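Dph2 (Pyrococcus horikoshii, PDB 3LZD) catalyses the first step of diphthamide biosynthesis, transferring a 3-amino-3-carboxypropyl group from S-adenosyl-L-methionine to a histidine of elongation factor 2, using a [4Fe-4S] cluster. Local coordinates at residues Glu71-Phe76 against Ala109-Gly114; Phe267-Ser272 against Lys288-His293. All coordinates share one frame; numbering follows the deposited sequence.

Contact 1: residues Glu71-Phe76 against Ala109-Gly114; sequences EELAGF and ALIHLG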
loop_
_atom_site.group_PDB
_atom_site.type_symbol
_atom_site.label_atom_id
_atom_site.label_comp_id
_atom_site.label_asym_id
_atom_site.label_seq_id
_atom_site.Cartn_x
_atom_site.Cartn_y
_atom_site.Cartn_z
ATOM N N GLU A 71 3.530 -12.514 16.365
ATOM C CA GLU A 71 2.901 -12.096 17.625
ATOM C C GLU A 71 3.469 -12.790 18.876
ATOM O O GLU A 71 3.516 -12.183 19.951
ATOM C CB GLU A 71 1.374 -12.284 17.559
ATOM C CG GLU A 71 0.592 -11.863 18.834
ATOM C CD GLU A 71 1.071 -10.533 19.444
ATOM O OE1 GLU A 71 1.393 -9.595 18.683
ATOM O OE2 GLU A 71 1.113 -10.416 20.688
ATOM N N GLU A 72 3.897 -14.045 18.744
ATOM C CA GLU A 72 4.476 -14.774 19.877
ATOM C C GLU A 72 5.848 -14.168 20.197
ATOM O O GLU A 72 6.228 -14.019 21.363
ATOM C CB GLU A 72 4.643 -16.260 19.540
ATOM N N LEU A 73 6.593 -13.826 19.151
ATOM C CA LEU A 73 7.899 -13.224 19.337
ATOM C C LEU A 73 7.741 -11.863 20.021
ATOM O O LEU A 73 8.533 -11.511 20.894
ATOM C CB LEU A 73 8.603 -13.055 17.996
ATOM C CG LEU A 73 9.885 -12.226 18.022
ATOM C CD1 LEU A 73 10.899 -12.842 18.990
ATOM C CD2 LEU A 73 10.451 -12.150 16.619
ATOM N N ALA A 74 6.718 -11.111 19.613
ATOM C CA ALA A 74 6.438 -9.789 20.175
ATOM C C ALA A 74 6.095 -9.929 21.651
ATOM O O ALA A 74 6.588 -9.158 22.472
ATOM C CB ALA A 74 5.268 -9.105 19.429
ATOM N N GLY A 75 5.250 -10.906 21.977
ATOM C CA GLY A 75 4.873 -11.127 23.369
ATOM C C GLY A 75 6.104 -11.434 24.205
ATOM O O GLY A 75 6.253 -10.945 25.334
ATOM N N PHE A 76 7.005 -12.236 23.638
ATOM C CA PHE A 76 8.232 -12.601 24.317
ATOM C C PHE A 76 9.142 -11.389 24.542
ATOM O O PHE A 76 9.691 -11.201 25.635
ATOM C CB PHE A 76 8.992 -13.658 23.510
ATOM C CG PHE A 76 10.368 -13.928 24.035
ATOM C CD1 PHE A 76 10.545 -14.592 25.251
ATOM C CD2 PHE A 76 11.489 -13.453 23.356
ATOM C CE1 PHE A 76 11.816 -14.771 25.786
ATOM C CE2 PHE A 76 12.767 -13.627 23.883
ATOM C CZ PHE A 76 12.931 -14.288 25.102
ATOM N N ALA A 109 14.733 -0.250 15.802
ATOM C CA ALA A 109 15.182 -1.450 15.095
ATOM C C ALA A 109 14.025 -2.159 14.405
ATOM O O ALA A 109 12.851 -1.953 14.738
ATOM C CB ALA A 109 15.890 -2.408 16.064
ATOM N N LEU A 110 14.376 -3.001 13.442
ATOM C CA LEU A 110 13.396 -3.744 12.659
ATOM C C LEU A 110 13.720 -5.244 12.692
ATOM O O LEU A 110 14.885 -5.636 12.595
ATOM C CB LEU A 110 13.467 -3.255 11.206
ATOM C CG LEU A 110 12.329 -3.366 10.176
ATOM C CD1 LEU A 110 12.923 -3.868 8.872
ATOM C CD2 LEU A 110 11.200 -4.263 10.649
ATOM N N ILE A 111 12.704 -6.080 12.854
ATOM C CA ILE A 111 12.925 -7.519 12.806
ATOM C C ILE A 111 12.211 -7.957 11.532
ATOM O O ILE A 111 11.021 -7.711 11.368
ATOM C CB ILE A 111 12.317 -8.259 14.013
ATOM C CG1 ILE A 111 13.005 -7.808 15.300
ATOM C CG2 ILE A 111 12.526 -9.776 13.852
ATOM C CD1 ILE A 111 12.486 -8.522 16.547
ATOM N N HIS A 112 12.948 -8.580 10.619
ATOM C CA HIS A 112 12.370 -9.020 9.351
ATOM C C HIS A 112 12.272 -10.546 9.346
ATOM O O HIS A 112 13.273 -11.240 9.149
ATOM C CB HIS A 112 13.250 -8.544 8.197
ATOM C CG HIS A 112 12.698 -8.877 6.848
ATOM N ND1 HIS A 112 11.888 -8.015 6.142
ATOM C CD2 HIS A 112 12.807 -9.995 6.092
ATOM C CE1 HIS A 112 11.521 -8.587 5.009
ATOM N NE2 HIS A 112 12.065 -9.790 4.955
ATOM N N LEU A 113 11.075 -11.074 9.563
ATOM C CA LEU A 113 10.927 -12.529 9.612
ATOM C C LEU A 113 10.741 -13.190 8.260
ATOM O O LEU A 113 10.178 -12.595 7.337
ATOM C CB LEU A 113 9.730 -12.917 10.480
ATOM C CG LEU A 113 9.718 -12.466 11.942
ATOM C CD1 LEU A 113 8.432 -12.973 12.591
ATOM C CD2 LEU A 113 10.936 -13.015 12.673
ATOM N N GLY A 114 11.227 -14.424 8.158
ATOM C CA GLY A 114 11.040 -15.218 6.956
ATOM C C GLY A 114 11.959 -15.091 5.767
ATOM O O GLY A 114 11.892 -15.922 4.862
#

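Contact 2: residues Phe267-Ser272 against Lys288-His293; sequences FGVIVS and KLLKKH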
loop_
_atom_site.group_PDB
_atom_site.type_symbol
_atom_site.label_atom_id
_atom_site.label_comp_id
_atom_site.label_asym_id
_atom_site.label_seq_id
_atom_site.Cartn_x
_atom_site.Cartn_y
_atom_site.Cartn_z
ATOM N N PHE A 267 0.692 3.855 -23.130
ATOM C CA PHE A 267 1.307 2.915 -22.206
ATOM C C PHE A 267 1.558 3.481 -20.829
ATOM O O PHE A 267 1.953 4.636 -20.670
ATOM C CB PHE A 267 2.652 2.407 -22.741
ATOM C CG PHE A 267 2.535 1.356 -23.806
ATOM C CD1 PHE A 267 2.192 1.699 -25.113
ATOM C CD2 PHE A 267 2.800 0.022 -23.510
ATOM C CE1 PHE A 267 2.124 0.726 -26.113
ATOM C CE2 PHE A 267 2.736 -0.959 -24.500
ATOM C CZ PHE A 267 2.398 -0.609 -25.803
ATOM N N GLY A 268 1.323 2.644 -19.833
ATOM C CA GLY A 268 1.604 3.034 -18.470
ATOM C C GLY A 268 2.866 2.255 -18.148
ATOM O O GLY A 268 2.930 1.055 -18.408
ATOM N N VAL A 269 3.879 2.929 -17.624
ATOM C CA VAL A 269 5.137 2.273 -17.268
ATOM C C VAL A 269 5.255 2.409 -15.761
ATOM O O VAL A 269 5.481 3.503 -15.229
ATOM C CB VAL A 269 6.326 2.939 -17.974
ATOM C CG1 VAL A 269 7.626 2.283 -17.546
ATOM C CG2 VAL A 269 6.143 2.815 -19.488
ATOM N N ILE A 270 5.121 1.275 -15.086
ATOM C CA ILE A 270 5.087 1.229 -13.631
ATOM C C ILE A 270 6.343 0.911 -12.843
ATOM O O ILE A 270 7.131 0.042 -13.220
ATOM C CB ILE A 270 3.994 0.209 -13.188
ATOM C CG1 ILE A 270 2.660 0.573 -13.843
ATOM C CG2 ILE A 270 3.848 0.201 -11.661
ATOM C CD1 ILE A 270 1.679 -0.590 -13.937
ATOM N N VAL A 271 6.512 1.628 -11.734
ATOM C CA VAL A 271 7.617 1.359 -10.819
ATOM C C VAL A 271 7.009 1.214 -9.425
ATOM O O VAL A 271 5.896 1.682 -9.163
ATOM C CB VAL A 271 8.662 2.494 -10.759
ATOM C CG1 VAL A 271 9.446 2.554 -12.065
ATOM C CG2 VAL A 271 7.989 3.808 -10.441
ATOM N N SER A 272 7.733 0.541 -8.544
ATOM C CA SER A 272 7.288 0.347 -7.175
ATOM C C SER A 272 8.300 1.011 -6.254
ATOM O O SER A 272 9.496 0.879 -6.456
ATOM C CB SER A 272 7.210 -1.140 -6.842
ATOM O OG SER A 272 7.061 -1.313 -5.442
ATOM N N LYS A 288 11.016 6.611 -22.541
ATOM C CA LYS A 288 11.673 7.300 -23.645
ATOM C C LYS A 288 11.635 6.443 -24.904
ATOM O O LYS A 288 11.353 6.939 -25.990
ATOM C CB LYS A 288 13.124 7.639 -23.276
ATOM N N LEU A 289 11.894 5.152 -24.753
ATOM C CA LEU A 289 11.891 4.251 -25.897
ATOM C C LEU A 289 10.529 4.158 -26.570
ATOM O O LEU A 289 10.437 4.190 -27.798
ATOM C CB LEU A 289 12.348 2.856 -25.490
ATOM C CG LEU A 289 12.574 1.912 -26.674
ATOM C CD1 LEU A 289 13.816 2.366 -27.461
ATOM C CD2 LEU A 289 12.752 0.480 -26.167
ATOM N N LEU A 290 9.468 4.037 -25.781
ATOM C CA LEU A 290 8.133 3.948 -26.368
ATOM C C LEU A 290 7.794 5.226 -27.140
ATOM O O LEU A 290 7.252 5.169 -28.246
ATOM C CB LEU A 290 7.083 3.706 -25.280
ATOM C CG LEU A 290 6.986 2.283 -24.718
ATOM C CD1 LEU A 290 6.118 2.290 -23.474
ATOM C CD2 LEU A 290 6.409 1.349 -25.763
ATOM N N LYS A 291 8.119 6.375 -26.556
ATOM C CA LYS A 291 7.836 7.649 -27.200
ATOM C C LYS A 291 8.582 7.771 -28.521
ATOM O O LYS A 291 7.996 8.140 -29.535
ATOM C CB LYS A 291 8.208 8.813 -26.273
ATOM C CG LYS A 291 7.211 9.023 -25.146
ATOM C CD LYS A 291 7.528 10.254 -24.318
ATOM C CE LYS A 291 6.520 10.395 -23.189
ATOM N NZ LYS A 291 6.812 11.543 -22.291
ATOM N N LYS A 292 9.870 7.451 -28.512
ATOM C CA LYS A 292 10.663 7.526 -29.730
ATOM C C LYS A 292 10.012 6.676 -30.819
ATOM O O LYS A 292 10.167 6.958 -32.005
ATOM C CB LYS A 292 12.093 7.033 -29.475
ATOM N N HIS A 293 9.262 5.652 -30.419
ATOM C CA HIS A 293 8.621 4.785 -31.396
ATOM C C HIS A 293 7.128 4.979 -31.657
ATOM O O HIS A 293 6.408 4.014 -31.932
ATOM C CB HIS A 293 8.905 3.329 -31.043
ATOM C CG HIS A 293 10.336 2.939 -31.241
ATOM N ND1 HIS A 293 11.375 3.556 -30.575
ATOM C CD2 HIS A 293 10.906 2.013 -32.049
ATOM C CE1 HIS A 293 12.522 3.028 -30.964
ATOM N NE2 HIS A 293 12.265 2.089 -31.859
#

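Contact 1: residues Glu71-Phe76 against Ala109-Gly114
L73 meets I111 and L113 through a single methyl group, and tracing its side chain outward from the helix follows one anchor of a helix on a sheet. CB points at the strand but is still short of it, with the nearest atom of 109-114, L113 CD1, 5.4 Å from L73 CB. CG, set anti to the backbone N (chi1 170°), continues toward the sheet, and there the chain forks. The CD1 branch stays more than 4.5 Å from the strand, and CD2 alone makes the contact. From I111 it receives the tip, L73 CD2 lying 4.2 Å from I111 CD1, so that these two side chains meet end to end. The shorter branch of the same isoleucine comes just as near, with I111 CG2 also 4.2 Å from L73 CD2. Roughly at right angles to the I111 CD1 direction, L113 CD2 approaches L73 CD2 at 4.1 Å, its side chain running obliquely across that of L73. One methyl thus rests against three others in van der Waals contact, an entirely apolar junction burying about 102 Å² over both sides. I60 of the neighbouring strand 57-61 also touches both L73 and L113, widening the same apolar layer, while H112, whose side chain lies on the other face of the sheet, hydrogen-bonds to Q61 and H115. Farther round the helix, E71 forms a salt bridge with R298 of the second subunit. The CA atoms of L73 and I111 are 10.0 Å apart, a gap filled by the two side chains. Here helix 67-78, the crossover between parallel strands 57-61 and 83-87, packs on the central strand of a mainly parallel five-stranded alpha/beta sheet of order 2-1-3-4-5.

Contact 2: residues Phe267-Ser272 against Lys288-His293
L290 lies across F267 at about a right angle, and its two methyls divide the phenylalanine between them. L290 CD2 stands over the middle of the F267 ring, 4.2 Å from the centroid and only 5° off the ring normal, a CH-pi contact made squarely on the face. L290 CD1 sits above the same face but nearer the stem: it is 3.7 Å from F267 CG and closer still, 3.5 Å, to F267 CB. The leucine fork is therefore laid along the direction from CB to the ring, each prong covering a different part of the aromatic side chain. On the helix side, this placement follows from L290 CG lying anti to its carbonyl carbon (chi1 -77°), which directs the fork from the last turn of the helix toward the strand. V269, two residues along and on the same face of the strand, meets L290 differently. The two side chains slide past each other in opposite directions, so the meeting is a glancing one, V269 CG2 to L290 CD1 at 4.0 Å. L290 CD1 is thus shared between the two strand residues, whereas CD2 serves the ring. All three side chains are buried, and the join rests on apolar packing. Just beyond L290 the helix closes, with H293 N bonded to L290 O at 3.0 Å, and K291 reaches outward to a salt bridge with E78 of the second subunit. Among its neighbours, V269 also packs on A283, I286 and V287 of helix 280-292, and L290 also touches A297 of strand 296-302. Strand 266-272 runs between 296-302 and 317-320, whose A317 and V319 touch F267, while the helix forms the beta-alpha-beta crossover from 266-272 to 296-302.

From the N terminus, contact 1 comes first: the chain leaves helix 67-78, passes through strand 83-87 and helix 99-104, and closes a loop of 32 residues when strand 109-114 arrives against the helix. Contact 2 follows much later as a tighter closure, 15 residues lying between strand segment 267-272 and helix segment 288-293. The two are in series, neither nested nor crossing, with centres 40 Å apart and nearest atoms about 13 Å apart. Contact 1 ties its helix to a mixed sheet, contact 2 to an all-parallel one. In the homodimer, helix 67-78 of each subunit meets the region of contact 2 in the other.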